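Local coordinates for phosphoribosylglycinamide synthetase (Anaerococcus prevotii, PDB 4DIM), which probably binds ATP and acts as a ligase of the ATP-grasp type, with manganese as its likely metal cofactor, at residues Lys137-Asn142 / Cys185-Phe190; Val262-Lys267 / Val271-Leu276; Tyr111-Ala116 / Lys251-Asn256. All coordinates share one frame; numbering follows the deposited sequence.

Contact 1. Residues Lys137-Asn142 / Cys185-Phe190; sequences KNALEN and CIVEEF
V187, on strand 186-189, divides its two methyl groups between two neighbouring residues of helix 133-141. CG1 meets CB of A139 at 3.9 Å, a direct methyl-to-methyl touch. CG2, the second branch, lies 4.0 Å from CD2 of L140, whose side chain crosses that of the valine at about a right angle. The first torsion of V187 accounts for the split: with chi1 at 63°, CG1 lies between the backbone N and the carbonyl carbon, while CG2 is anti to the N, and each branch serves a different helical residue. L140 puts CG anti to its carbonyl carbon (chi1 -66°), and although its CB does not aim at the strand, CD2 reaches back to it.

This is how a helix lies on one face of a small antiparallel sheet, here part of an ATP-grasp domain. The tight part is the A139 side. A139 and V187 are both buried, F128 on the adjacent strand 127-128 touches both of them, and V147 packs on V187 as well. The backbones are nonetheless 7.7 Å apart, measured between CA of A139 and CA of V187, a spacing that one alanine and one valine fill. The L140 side is looser. This leucine is partly exposed and leans on E166 of helix 166-179, while N142 is largely exposed, though its side chain still touches F128.

No hydrogen bond or charge pair spans the two segments. Between them the match is therefore apolar, van der Waals packing and exclusion of water, with no polar bond to set its direction, while backbone hydrogen bonds from V187 to F128 and from E188 to I148 hold the strand between its neighbours.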
ATOM      1  N   LYS A 137      -3.973  -9.371 -33.469  1.00127.61           N
ATOM      2  CA  LYS A 137      -4.976  -8.527 -34.131  1.00128.40           C
ATOM      3  C   LYS A 137      -6.396  -8.843 -33.591  1.00133.28           C
ATOM      4  O   LYS A 137      -7.206  -7.922 -33.430  1.00133.47           O
ATOM      5  CB  LYS A 137      -4.899  -8.720 -35.646  1.00132.98           C
ATOM      6  CG  LYS A 137      -3.566  -8.257 -36.254  1.00144.25           C
ATOM      7  CD  LYS A 137      -3.120  -9.109 -37.454  1.00157.69           C
ATOM      8  CE  LYS A 137      -1.700  -8.798 -37.882  1.00163.73           C
ATOM      9  NZ  LYS A 137      -1.209  -9.728 -38.941  1.00164.73           N
ATOM     10  N   ASN A 138      -6.686 -10.135 -33.279  1.00129.83           N
ATOM     11  CA  ASN A 138      -7.972 -10.533 -32.668  1.00130.35           C
ATOM     12  C   ASN A 138      -8.114  -9.822 -31.326  1.00131.87           C
ATOM     13  O   ASN A 138      -9.165  -9.238 -31.035  1.00133.11           O
ATOM     14  CB  ASN A 138      -8.040 -12.057 -32.475  1.00130.58           C
ATOM     15  CG  ASN A 138      -9.205 -12.544 -31.636  1.00151.18           C
ATOM     16  OD1 ASN A 138     -10.312 -11.981 -31.659  1.00147.79           O
ATOM     17  ND2 ASN A 138      -8.992 -13.631 -30.895  1.00140.90           N
ATOM     18  N   ALA A 139      -7.027  -9.865 -30.523  1.00123.72           N
ATOM     19  CA  ALA A 139      -6.949  -9.197 -29.228  1.00120.35           C
ATOM     20  C   ALA A 139      -7.077  -7.668 -29.373  1.00121.99           C
ATOM     21  O   ALA A 139      -7.731  -7.073 -28.524  1.00119.75           O
ATOM     22  CB  ALA A 139      -5.635  -9.544 -28.522  1.00118.86           C
ATOM     23  N   LEU A 140      -6.464  -7.044 -30.441  1.00119.56           N
ATOM     24  CA  LEU A 140      -6.500  -5.585 -30.725  1.00119.73           C
ATOM     25  C   LEU A 140      -7.921  -5.002 -31.036  1.00128.05           C
ATOM     26  O   LEU A 140      -8.095  -3.776 -30.929  1.00126.45           O
ATOM     27  CB  LEU A 140      -5.593  -5.208 -31.926  1.00119.64           C
ATOM     28  CG  LEU A 140      -4.076  -5.368 -31.824  1.00121.10           C
ATOM     29  CD1 LEU A 140      -3.370  -4.363 -32.699  1.00121.33           C
ATOM     30  CD2 LEU A 140      -3.578  -5.287 -30.403  1.00121.40           C
ATOM     31  N   GLU A 141      -8.895  -5.847 -31.446  1.00128.63           N
ATOM     32  CA  GLU A 141     -10.244  -5.372 -31.731  1.00132.91           C
ATOM     33  C   GLU A 141     -10.985  -5.060 -30.420  1.00137.18           C
ATOM     34  O   GLU A 141     -11.843  -4.161 -30.415  1.00140.40           O
ATOM     35  CB  GLU A 141     -11.031  -6.363 -32.623  1.00137.75           C
ATOM     36  CG  GLU A 141     -11.982  -7.328 -31.927  1.00152.22           C
ATOM     37  CD  GLU A 141     -12.658  -8.266 -32.913  1.00176.48           C
ATOM     38  OE1 GLU A 141     -13.852  -8.039 -33.224  1.00168.45           O
ATOM     39  OE2 GLU A 141     -11.975  -9.185 -33.424  1.00166.36           O
ATOM     40  N   ASN A 142     -10.642  -5.771 -29.317  1.00129.44           N
ATOM     41  CA  ASN A 142     -11.221  -5.552 -27.974  1.00127.99           C
ATOM     42  C   ASN A 142     -10.254  -4.760 -27.051  1.00126.50           C
ATOM     43  O   ASN A 142     -10.402  -4.803 -25.824  1.00124.28           O
ATOM     44  CB  ASN A 142     -11.571  -6.905 -27.328  1.00129.50           C
ATOM     45  CG  ASN A 142     -12.444  -7.785 -28.202  1.00162.28           C
ATOM     46  OD1 ASN A 142     -12.000  -8.815 -28.736  1.00158.76           O
ATOM     47  ND2 ASN A 142     -13.704  -7.391 -28.373  1.00155.32           N
ATOM     48  N   CYS A 185       2.896 -14.210 -25.059  1.00104.64           N
ATOM     49  CA  CYS A 185       3.083 -12.794 -24.887  1.00103.33           C
ATOM     50  C   CYS A 185       1.848 -12.190 -24.209  1.00103.46           C
ATOM     51  O   CYS A 185       0.766 -12.791 -24.195  1.00102.27           O
ATOM     52  CB  CYS A 185       3.276 -12.177 -26.271  1.00106.46           C
ATOM     53  SG  CYS A 185       4.799 -11.243 -26.454  1.00111.22           S
ATOM     54  N   ILE A 186       1.989 -10.960 -23.720  1.00 96.66           N
ATOM     55  CA  ILE A 186       0.860 -10.233 -23.195  1.00 94.79           C
ATOM     56  C   ILE A 186       0.830  -8.937 -23.961  1.00 98.15           C
ATOM     57  O   ILE A 186       1.844  -8.244 -24.092  1.00 94.62           O
ATOM     58  CB  ILE A 186       0.840 -10.072 -21.646  1.00 96.04           C
ATOM     59  CG1 ILE A 186       0.376 -11.416 -21.023  1.00 98.92           C
ATOM     60  CG2 ILE A 186      -0.121  -8.958 -21.190  1.00 93.12           C
ATOM     61  CD1 ILE A 186       0.570 -11.557 -19.561  1.00110.30           C
ATOM     62  N   VAL A 187      -0.315  -8.686 -24.574  1.00 99.09           N
ATOM     63  CA  VAL A 187      -0.598  -7.406 -25.217  1.00100.83           C
ATOM     64  C   VAL A 187      -1.585  -6.741 -24.252  1.00 99.86           C
ATOM     65  O   VAL A 187      -2.613  -7.332 -23.892  1.00 98.04           O
ATOM     66  CB  VAL A 187      -1.070  -7.468 -26.701  1.00108.22           C
ATOM     67  CG1 VAL A 187      -2.404  -8.208 -26.863  1.00110.10           C
ATOM     68  CG2 VAL A 187      -1.161  -6.065 -27.276  1.00107.53           C
ATOM     69  N   GLU A 188      -1.198  -5.600 -23.712  1.00 95.74           N
ATOM     70  CA  GLU A 188      -2.031  -4.912 -22.716  1.00 94.52           C
ATOM     71  C   GLU A 188      -2.203  -3.461 -23.068  1.00 97.81           C
ATOM     72  O   GLU A 188      -1.267  -2.826 -23.546  1.00 96.92           O
ATOM     73  CB  GLU A 188      -1.386  -5.046 -21.322  1.00 94.13           C
ATOM     74  CG  GLU A 188      -2.219  -4.485 -20.198  1.00101.12           C
ATOM     75  CD  GLU A 188      -1.646  -4.704 -18.823  1.00128.21           C
ATOM     76  OE1 GLU A 188      -0.673  -3.997 -18.473  1.00129.65           O
ATOM     77  OE2 GLU A 188      -2.209  -5.533 -18.075  1.00131.72           O
ATOM     78  N   GLU A 189      -3.385  -2.916 -22.766  1.00 96.20           N
ATOM     79  CA  GLU A 189      -3.662  -1.489 -22.962  1.00 95.89           C
ATOM     80  C   GLU A 189      -2.684  -0.661 -22.159  1.00 97.30           C
ATOM     81  O   GLU A 189      -2.439  -0.943 -20.972  1.00 94.13           O
ATOM     82  CB  GLU A 189      -5.078  -1.130 -22.498  1.00 97.71           C
ATOM     83  CG  GLU A 189      -6.211  -1.730 -23.308  1.00109.65           C
ATOM     84  CD  GLU A 189      -7.568  -1.290 -22.797  1.00121.97           C
ATOM     85  OE1 GLU A 189      -8.397  -0.823 -23.612  1.00109.07           O
ATOM     86  OE2 GLU A 189      -7.815  -1.438 -21.578  1.00115.11           O
ATOM     87  N   PHE A 190      -2.131   0.360 -22.792  1.00 95.63           N
ATOM     88  CA  PHE A 190      -1.222   1.275 -22.137  1.00 94.35           C
ATOM     89  C   PHE A 190      -2.037   2.497 -21.737  1.00 96.75           C
ATOM     90  O   PHE A 190      -2.552   3.206 -22.608  1.00 98.98           O
ATOM     91  CB  PHE A 190      -0.038   1.620 -23.047  1.00 98.01           C
ATOM     92  CG  PHE A 190       1.044   2.415 -22.348  1.00 99.78           C
ATOM     93  CD1 PHE A 190       1.563   1.996 -21.129  1.00101.82           C
ATOM     94  CD2 PHE A 190       1.519   3.599 -22.892  1.00102.96           C
ATOM     95  CE1 PHE A 190       2.509   2.765 -20.454  1.00102.82           C
ATOM     96  CE2 PHE A 190       2.483   4.351 -22.228  1.00106.23           C
ATOM     97  CZ  PHE A 190       2.973   3.932 -21.012  1.00103.07           C
TER

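Contact 2. Residues Val262-Lys267 / Val271-Leu276; sequences VDMILK and VYIIEL
V262 and L276 lie side by side at one end of this strand pair, pointing the same way, with CG2 of V262 3.8 Å from CD1 of L276. The other branch of V262, CG1, is anti to the backbone N (chi1 -159°) and reaches CG2 of I273 at 3.9 Å. An alanine here lacks both methyls, which would probably open a gap beside I273 and L276. On the same face the bent chain of selenomethionine M264 passes its SE by I273 and ends with CE against CG2 of V271.

Beneath this layer runs the backbone ladder of a beta hairpin, strands 258-267 and 270-277, interrupted by a classic beta bulge. I274 and E275 both face D263: O of D263 takes N of I274 at 2.7 Å and, weakly, N of E275 at 3.4 Å, while N of D263 gives a nearly straight bond (172°) to O of E275. Past the bulge, I265 and Y272 form a hydrogen-bonded pair through both N-to-O bonds, and CG2 of I265 packs on CB of Y272. The carboxylates of D263 and E275 stand almost perpendicular, with OD2 of D263 5.3 Å from OE2 of E275. K110, salt-bridged to OE1 of E275, probably eases their like charge. Farther out, strand 194-203 bonds to strand 258-267, and A249 of helix 236-253 rests on I273 and L276.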
ATOM      1  N   VAL A 262      -5.253   0.666  -2.790  1.00 69.62           N
ATOM      2  CA  VAL A 262      -5.472   0.716  -4.229  1.00 70.84           C
ATOM      3  C   VAL A 262      -4.559   1.750  -4.959  1.00 75.80           C
ATOM      4  O   VAL A 262      -4.277   2.851  -4.443  1.00 70.71           O
ATOM      5  CB  VAL A 262      -6.953   1.060  -4.546  1.00 74.68           C
ATOM      6  CG1 VAL A 262      -7.315   0.612  -5.951  1.00 74.27           C
ATOM      7  CG2 VAL A 262      -7.895   0.431  -3.519  1.00 76.12           C
ATOM      8  N   ASP A 263      -4.120   1.352  -6.182  1.00 75.95           N
ATOM      9  CA  ASP A 263      -3.346   2.168  -7.115  1.00 77.00           C
ATOM     10  C   ASP A 263      -4.266   2.418  -8.278  1.00 77.31           C
ATOM     11  O   ASP A 263      -4.703   1.470  -8.939  1.00 77.21           O
ATOM     12  CB  ASP A 263      -2.034   1.482  -7.581  1.00 81.24           C
ATOM     13  CG  ASP A 263      -1.035   1.093  -6.505  1.00100.58           C
ATOM     14  OD1 ASP A 263      -0.923   1.832  -5.496  1.00101.32           O
ATOM     15  OD2 ASP A 263      -0.270   0.123  -6.730  1.00114.18           O
HETATM   16  N   MSE A 264      -4.593   3.679  -8.485  1.00 72.64           N
HETATM   17  CA  MSE A 264      -5.470   4.171  -9.517  1.00 73.20           C
HETATM   18  C   MSE A 264      -4.711   4.909 -10.615  1.00 78.78           C
HETATM   19  O   MSE A 264      -3.575   5.330 -10.453  1.00 76.38           O
HETATM   20  CB  MSE A 264      -6.458   5.199  -8.905  1.00 75.71           C
HETATM   21  CG  MSE A 264      -7.154   4.826  -7.528  1.00 80.41           C
HETATM   22 SE   MSE A 264      -8.548   3.580  -7.739  0.81 88.31          SE
HETATM   23  CE  MSE A 264      -9.616   4.280  -9.372  1.00 86.39           C
ATOM     24  N   ILE A 265      -5.415   5.192 -11.687  1.00 81.31           N
ATOM     25  CA  ILE A 265      -4.933   6.078 -12.748  1.00 83.38           C
ATOM     26  C   ILE A 265      -6.136   6.829 -13.334  1.00 86.19           C
ATOM     27  O   ILE A 265      -7.198   6.247 -13.570  1.00 85.10           O
ATOM     28  CB  ILE A 265      -4.105   5.377 -13.835  1.00 88.49           C
ATOM     29  CG1 ILE A 265      -3.625   6.382 -14.902  1.00 90.37           C
ATOM     30  CG2 ILE A 265      -4.887   4.258 -14.473  1.00 92.54           C
ATOM     31  CD1 ILE A 265      -2.411   6.083 -15.449  1.00 93.52           C
ATOM     32  N   LEU A 266      -5.963   8.119 -13.571  1.00 82.45           N
ATOM     33  CA  LEU A 266      -7.034   8.917 -14.156  1.00 83.63           C
ATOM     34  C   LEU A 266      -6.702   9.231 -15.624  1.00 87.22           C
ATOM     35  O   LEU A 266      -5.659   9.828 -15.894  1.00 85.49           O
ATOM     36  CB  LEU A 266      -7.244  10.183 -13.306  1.00 82.70           C
ATOM     37  CG  LEU A 266      -7.859  11.389 -13.951  1.00 87.81           C
ATOM     38  CD1 LEU A 266      -9.317  11.134 -14.293  1.00 89.38           C
ATOM     39  CD2 LEU A 266      -7.767  12.524 -13.017  1.00 88.74           C
ATOM     40  N   LYS A 267      -7.586   8.795 -16.561  1.00 85.74           N
ATOM     41  CA  LYS A 267      -7.455   9.079 -17.997  1.00 88.91           C
ATOM     42  C   LYS A 267      -8.781   9.548 -18.576  1.00 93.22           C
ATOM     43  O   LYS A 267      -9.760   8.794 -18.564  1.00 90.90           O
ATOM     44  CB  LYS A 267      -6.952   7.843 -18.793  1.00 93.23           C
ATOM     45  CG  LYS A 267      -6.809   8.067 -20.316  1.00 95.94           C
ATOM     46  CD  LYS A 267      -6.175   6.863 -20.970  1.00103.16           C
ATOM     47  CE  LYS A 267      -6.042   6.910 -22.484  1.00106.76           C
ATOM     48  NZ  LYS A 267      -5.305   5.719 -23.007  1.00118.88           N
ATOM     49  N   VAL A 271     -11.485   6.570 -14.403  1.00 86.47           N
ATOM     50  CA  VAL A 271     -10.469   6.054 -13.493  1.00 83.04           C
ATOM     51  C   VAL A 271     -10.383   4.575 -13.663  1.00 83.64           C
ATOM     52  O   VAL A 271     -11.364   3.924 -13.971  1.00 81.69           O
ATOM     53  CB  VAL A 271     -10.724   6.473 -12.027  1.00 85.79           C
ATOM     54  CG1 VAL A 271     -10.828   7.985 -11.923  1.00 84.91           C
ATOM     55  CG2 VAL A 271     -11.981   5.810 -11.449  1.00 86.66           C
ATOM     56  N   TYR A 272      -9.186   4.052 -13.482  1.00 82.19           N
ATOM     57  CA  TYR A 272      -8.867   2.635 -13.653  1.00 80.90           C
ATOM     58  C   TYR A 272      -8.059   2.137 -12.482  1.00 82.26           C
ATOM     59  O   TYR A 272      -7.188   2.868 -11.995  1.00 78.87           O
ATOM     60  CB  TYR A 272      -8.061   2.430 -14.950  1.00 81.18           C
ATOM     61  CG  TYR A 272      -8.764   2.953 -16.179  1.00 84.13           C
ATOM     62  CD1 TYR A 272      -9.485   2.100 -17.009  1.00 87.47           C
ATOM     63  CD2 TYR A 272      -8.658   4.286 -16.553  1.00 84.60           C
ATOM     64  CE1 TYR A 272     -10.152   2.579 -18.129  1.00 90.24           C
ATOM     65  CE2 TYR A 272      -9.309   4.775 -17.678  1.00 87.57           C
ATOM     66  CZ  TYR A 272     -10.086   3.925 -18.449  1.00101.42           C
ATOM     67  OH  TYR A 272     -10.759   4.389 -19.572  1.00113.16           O
ATOM     68  N   ILE A 273      -8.295   0.867 -12.080  1.00 80.01           N
ATOM     69  CA  ILE A 273      -7.571   0.227 -10.991  1.00 78.37           C
ATOM     70  C   ILE A 273      -6.404  -0.481 -11.558  1.00 83.51           C
ATOM     71  O   ILE A 273      -6.586  -1.413 -12.339  1.00 84.57           O
ATOM     72  CB  ILE A 273      -8.485  -0.761 -10.231  1.00 82.64           C
ATOM     73  CG1 ILE A 273      -9.666  -0.008  -9.595  1.00 82.08           C
ATOM     74  CG2 ILE A 273      -7.669  -1.580  -9.179  1.00 85.33           C
ATOM     75  CD1 ILE A 273     -10.519  -0.752  -8.916  1.00 86.01           C
ATOM     76  N   ILE A 274      -5.196  -0.122 -11.105  1.00 80.95           N
ATOM     77  CA  ILE A 274      -3.970  -0.823 -11.511  1.00 80.60           C
ATOM     78  C   ILE A 274      -3.715  -2.028 -10.574  1.00 83.54           C
ATOM     79  O   ILE A 274      -3.567  -3.126 -11.060  1.00 85.39           O
ATOM     80  CB  ILE A 274      -2.748   0.118 -11.511  1.00 81.88           C
ATOM     81  CG1 ILE A 274      -2.969   1.324 -12.408  1.00 82.41           C
ATOM     82  CG2 ILE A 274      -1.504  -0.653 -11.945  1.00 83.01           C
ATOM     83  CD1 ILE A 274      -2.183   2.559 -11.875  1.00 90.58           C
ATOM     84  N   GLU A 275      -3.612  -1.782  -9.262  1.00 78.41           N
ATOM     85  CA  GLU A 275      -3.344  -2.770  -8.215  1.00 78.64           C
ATOM     86  C   GLU A 275      -4.332  -2.585  -7.050  1.00 81.41           C
ATOM     87  O   GLU A 275      -4.753  -1.470  -6.769  1.00 80.09           O
ATOM     88  CB  GLU A 275      -1.892  -2.677  -7.651  1.00 80.23           C
ATOM     89  CG  GLU A 275      -0.733  -2.544  -8.621  1.00 94.66           C
ATOM     90  CD  GLU A 275      -0.427  -3.744  -9.511  1.00137.86           C
ATOM     91  OE1 GLU A 275      -1.086  -4.801  -9.354  1.00137.76           O
ATOM     92  OE2 GLU A 275       0.488  -3.629 -10.363  1.00134.35           O
ATOM     93  N   LEU A 276      -4.651  -3.673  -6.357  1.00 79.35           N
ATOM     94  CA  LEU A 276      -5.556  -3.691  -5.210  1.00 79.13           C
ATOM     95  C   LEU A 276      -5.125  -4.793  -4.236  1.00 83.31           C
ATOM     96  O   LEU A 276      -5.086  -5.959  -4.618  1.00 83.80           O
ATOM     97  CB  LEU A 276      -6.999  -3.919  -5.675  1.00 80.86           C
ATOM     98  CG  LEU A 276      -8.063  -3.570  -4.608  1.00 88.35           C
ATOM     99  CD1 LEU A 276      -9.245  -2.751  -5.190  1.00 89.82           C
ATOM    100  CD2 LEU A 276      -8.589  -4.786  -3.910  1.00 93.10           C
TER

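Contact 3. Residues Tyr111-Ala116 / Lys251-Asn256; sequences YKMKEA and KALGLN
L253 and A116 give up the most surface where the last turn of helix 236-253 comes against helix 110-120. L253 brings its CD2 branch up to the other helix, 3.9 Å from CG of selenomethionine M113 and 4.2 Å from CB of A116, and so bridges two residues one turn apart. Its CG is anti to the carbonyl carbon (chi1 -64°), a setting that swings the branched end toward helix 110-120 although the CB itself does not aim there. The side chains of M113 and L253 cross at a slant, with the selenium end of M113 leading off elsewhere.

A116 works by being small. Its CB points at the opposing helix and comes within 3.7 Å of the backbone O of A252, with CB of A252 a little farther off at 4.5 Å. Because the residues facing each other are alanines, the backbones can come close: CA of A116 is 5.7 Å from CA of A252. Just beyond, the helix ends in a Schellman motif: G254 takes a positive phi of 74°, with two bonds back into the last turn, one of them from N of G254 to O of K251. F117 and M106 also touch L253, and Y120 covers A252.

All the surfaces that meet are apolar apart from one carbonyl oxygen, and no hydrogen bond joins the segments; their fit thus depends on small residues allowing close approach and on a leucine whose CD2 branch lies against both M113 and A116.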
ATOM      1  N   TYR A 111      -3.482 -11.854 -13.935  1.00105.89           N
ATOM      2  CA  TYR A 111      -4.348 -12.556 -14.892  1.00107.29           C
ATOM      3  C   TYR A 111      -5.724 -12.802 -14.273  1.00106.65           C
ATOM      4  O   TYR A 111      -6.729 -12.578 -14.931  1.00105.98           O
ATOM      5  CB  TYR A 111      -3.793 -13.932 -15.351  1.00113.19           C
ATOM      6  CG  TYR A 111      -2.370 -14.049 -15.860  1.00118.82           C
ATOM      7  CD1 TYR A 111      -2.109 -14.140 -17.226  1.00121.42           C
ATOM      8  CD2 TYR A 111      -1.331 -14.381 -14.991  1.00121.79           C
ATOM      9  CE1 TYR A 111      -0.840 -14.492 -17.707  1.00123.35           C
ATOM     10  CE2 TYR A 111      -0.057 -14.707 -15.459  1.00123.30           C
ATOM     11  CZ  TYR A 111       0.195 -14.722 -16.820  1.00128.59           C
ATOM     12  OH  TYR A 111       1.452 -15.008 -17.295  1.00127.26           O
ATOM     13  N   LYS A 112      -5.741 -13.316 -13.027  1.00101.18           N
ATOM     14  CA  LYS A 112      -6.945 -13.634 -12.259  1.00101.67           C
ATOM     15  C   LYS A 112      -7.703 -12.392 -11.846  1.00100.20           C
ATOM     16  O   LYS A 112      -8.934 -12.423 -11.773  1.00102.50           O
ATOM     17  CB  LYS A 112      -6.608 -14.420 -10.981  1.00107.30           C
ATOM     18  CG  LYS A 112      -6.223 -15.886 -11.147  1.00120.74           C
ATOM     19  CD  LYS A 112      -5.967 -16.546  -9.756  1.00127.31           C
ATOM     20  CE  LYS A 112      -4.979 -17.710  -9.778  1.00136.83           C
ATOM     21  NZ  LYS A 112      -5.621 -19.000 -10.138  1.00143.73           N
HETATM   22  N   MSE A 113      -6.968 -11.313 -11.517  1.00 88.68           N
HETATM   23  CA  MSE A 113      -7.557 -10.022 -11.141  1.00 82.67           C
HETATM   24  C   MSE A 113      -8.251  -9.404 -12.327  1.00 84.18           C
HETATM   25  O   MSE A 113      -9.386  -8.957 -12.216  1.00 85.89           O
HETATM   26  CB  MSE A 113      -6.469  -9.045 -10.621  1.00 81.77           C
HETATM   27  CG  MSE A 113      -7.030  -7.891  -9.779  1.00 86.11           C
HETATM   28 SE   MSE A 113      -5.862  -6.343  -9.561  0.82 89.38          SE
HETATM   29  CE  MSE A 113      -5.593  -5.844 -11.446  1.00 83.32           C
ATOM     30  N   LYS A 114      -7.585  -9.388 -13.470  1.00 79.25           N
ATOM     31  CA  LYS A 114      -8.126  -8.764 -14.682  1.00 79.35           C
ATOM     32  C   LYS A 114      -9.278  -9.589 -15.277  1.00 88.61           C
ATOM     33  O   LYS A 114     -10.076  -9.051 -16.051  1.00 91.77           O
ATOM     34  CB  LYS A 114      -6.999  -8.558 -15.725  1.00 79.37           C
ATOM     35  CG  LYS A 114      -5.878  -7.637 -15.242  1.00 95.67           C
ATOM     36  CD  LYS A 114      -5.986  -6.203 -15.701  1.00107.79           C
ATOM     37  CE  LYS A 114      -4.686  -5.440 -15.491  1.00124.16           C
ATOM     38  NZ  LYS A 114      -4.854  -4.163 -14.729  1.00126.55           N
ATOM     39  N   GLU A 115      -9.344 -10.887 -14.939  1.00 86.18           N
ATOM     40  CA  GLU A 115     -10.395 -11.801 -15.376  1.00 88.34           C
ATOM     41  C   GLU A 115     -11.692 -11.462 -14.613  1.00 92.41           C
ATOM     42  O   GLU A 115     -12.783 -11.472 -15.179  1.00 94.54           O
ATOM     43  CB  GLU A 115      -9.960 -13.264 -15.133  1.00 91.71           C
ATOM     44  CG  GLU A 115     -10.836 -14.298 -15.825  1.00112.87           C
ATOM     45  CD  GLU A 115     -10.592 -15.747 -15.439  1.00149.35           C
ATOM     46  OE1 GLU A 115     -10.363 -16.021 -14.237  1.00156.67           O
ATOM     47  OE2 GLU A 115     -10.694 -16.618 -16.334  1.00143.00           O
ATOM     48  N   ALA A 116     -11.554 -11.171 -13.322  1.00 86.48           N
ATOM     49  CA  ALA A 116     -12.660 -10.769 -12.470  1.00 87.28           C
ATOM     50  C   ALA A 116     -13.161  -9.403 -12.876  1.00 89.34           C
ATOM     51  O   ALA A 116     -14.360  -9.180 -12.936  1.00 92.86           O
ATOM     52  CB  ALA A 116     -12.214 -10.752 -11.017  1.00 88.16           C
ATOM     53  N   LYS A 251     -15.850  -6.108  -4.367  1.00 77.30           N
ATOM     54  CA  LYS A 251     -16.813  -7.190  -4.528  1.00 81.24           C
ATOM     55  C   LYS A 251     -16.392  -8.142  -5.666  1.00 87.61           C
ATOM     56  O   LYS A 251     -16.400  -9.347  -5.426  1.00 89.46           O
ATOM     57  CB  LYS A 251     -18.231  -6.666  -4.733  1.00 86.27           C
ATOM     58  CG  LYS A 251     -19.294  -7.701  -4.296  1.00107.09           C
ATOM     59  CD  LYS A 251     -20.553  -7.095  -3.606  1.00115.68           C
ATOM     60  CE  LYS A 251     -21.184  -8.020  -2.572  1.00118.78           C
ATOM     61  NZ  LYS A 251     -21.999  -9.125  -3.181  1.00127.76           N
ATOM     62  N   ALA A 252     -15.898  -7.633  -6.830  1.00 84.18           N
ATOM     63  CA  ALA A 252     -15.382  -8.488  -7.948  1.00 85.11           C
ATOM     64  C   ALA A 252     -14.345  -9.530  -7.475  1.00 94.15           C
ATOM     65  O   ALA A 252     -14.316 -10.660  -7.968  1.00 99.13           O
ATOM     66  CB  ALA A 252     -14.746  -7.633  -9.048  1.00 83.62           C
ATOM     67  N   LEU A 253     -13.517  -9.140  -6.520  1.00 89.97           N
ATOM     68  CA  LEU A 253     -12.464  -9.960  -5.947  1.00 89.81           C
ATOM     69  C   LEU A 253     -12.839 -10.646  -4.616  1.00 94.11           C
ATOM     70  O   LEU A 253     -12.075 -11.497  -4.161  1.00 95.44           O
ATOM     71  CB  LEU A 253     -11.257  -9.054  -5.727  1.00 87.19           C
ATOM     72  CG  LEU A 253     -10.649  -8.471  -6.986  1.00 91.50           C
ATOM     73  CD1 LEU A 253      -9.728  -7.368  -6.631  1.00 89.36           C
ATOM     74  CD2 LEU A 253      -9.901  -9.527  -7.778  1.00 95.55           C
ATOM     75  N   GLY A 254     -13.961 -10.280  -3.999  1.00 89.96           N
ATOM     76  CA  GLY A 254     -14.411 -10.911  -2.763  1.00 91.06           C
ATOM     77  C   GLY A 254     -13.635 -10.543  -1.511  1.00 93.28           C
ATOM     78  O   GLY A 254     -13.521 -11.365  -0.593  1.00 93.56           O
ATOM     79  N   LEU A 255     -13.124  -9.299  -1.442  1.00 86.43           N
ATOM     80  CA  LEU A 255     -12.395  -8.872  -0.269  1.00 85.97           C
ATOM     81  C   LEU A 255     -13.342  -8.571   0.869  1.00 90.17           C
ATOM     82  O   LEU A 255     -14.394  -7.994   0.627  1.00 92.31           O
ATOM     83  CB  LEU A 255     -11.544  -7.635  -0.539  1.00 84.58           C
ATOM     84  CG  LEU A 255     -10.221  -7.851  -1.237  1.00 90.81           C
ATOM     85  CD1 LEU A 255     -10.425  -7.926  -2.703  1.00 93.69           C
ATOM     86  CD2 LEU A 255      -9.302  -6.700  -0.994  1.00 93.80           C
ATOM     87  N   ASN A 256     -12.965  -8.911   2.115  1.00 85.38           N
ATOM     88  CA  ASN A 256     -13.785  -8.576   3.265  1.00 86.18           C
ATOM     89  C   ASN A 256     -12.967  -8.540   4.554  1.00 89.20           C
ATOM     90  O   ASN A 256     -11.889  -9.119   4.624  1.00 87.91           O
ATOM     91  CB  ASN A 256     -14.929  -9.577   3.389  1.00 90.64           C
ATOM     92  CG  ASN A 256     -16.022  -9.163   4.329  1.00101.77           C
ATOM     93  OD1 ASN A 256     -16.255  -7.973   4.549  1.00100.35           O
ATOM     94  ND2 ASN A 256     -16.674 -10.128   4.961  1.00 89.18           N
TER

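In the fold
All three contacts fall within the ATP-grasp domain. Contact 3 opens first, at helix 110-120; contact 1 is made within the intervening chain, before contact 3 is completed at 251-256, and contact 2 follows directly. Contact 1 sets helix 133-141 on the small four-stranded sheet, whereas contact 2 lies at the edge of the large eight-stranded one; their centres are about 19 Å apart. Contact 3 lies about 14 Å from contact 2 and 21 Å from contact 1, centre to centre, and helix 110-120 touches both: M113 packs on I274, and K114 on E188. Such a pairing of two sheets is consistent with the ATP-grasp fold, in which nucleotide binds between them.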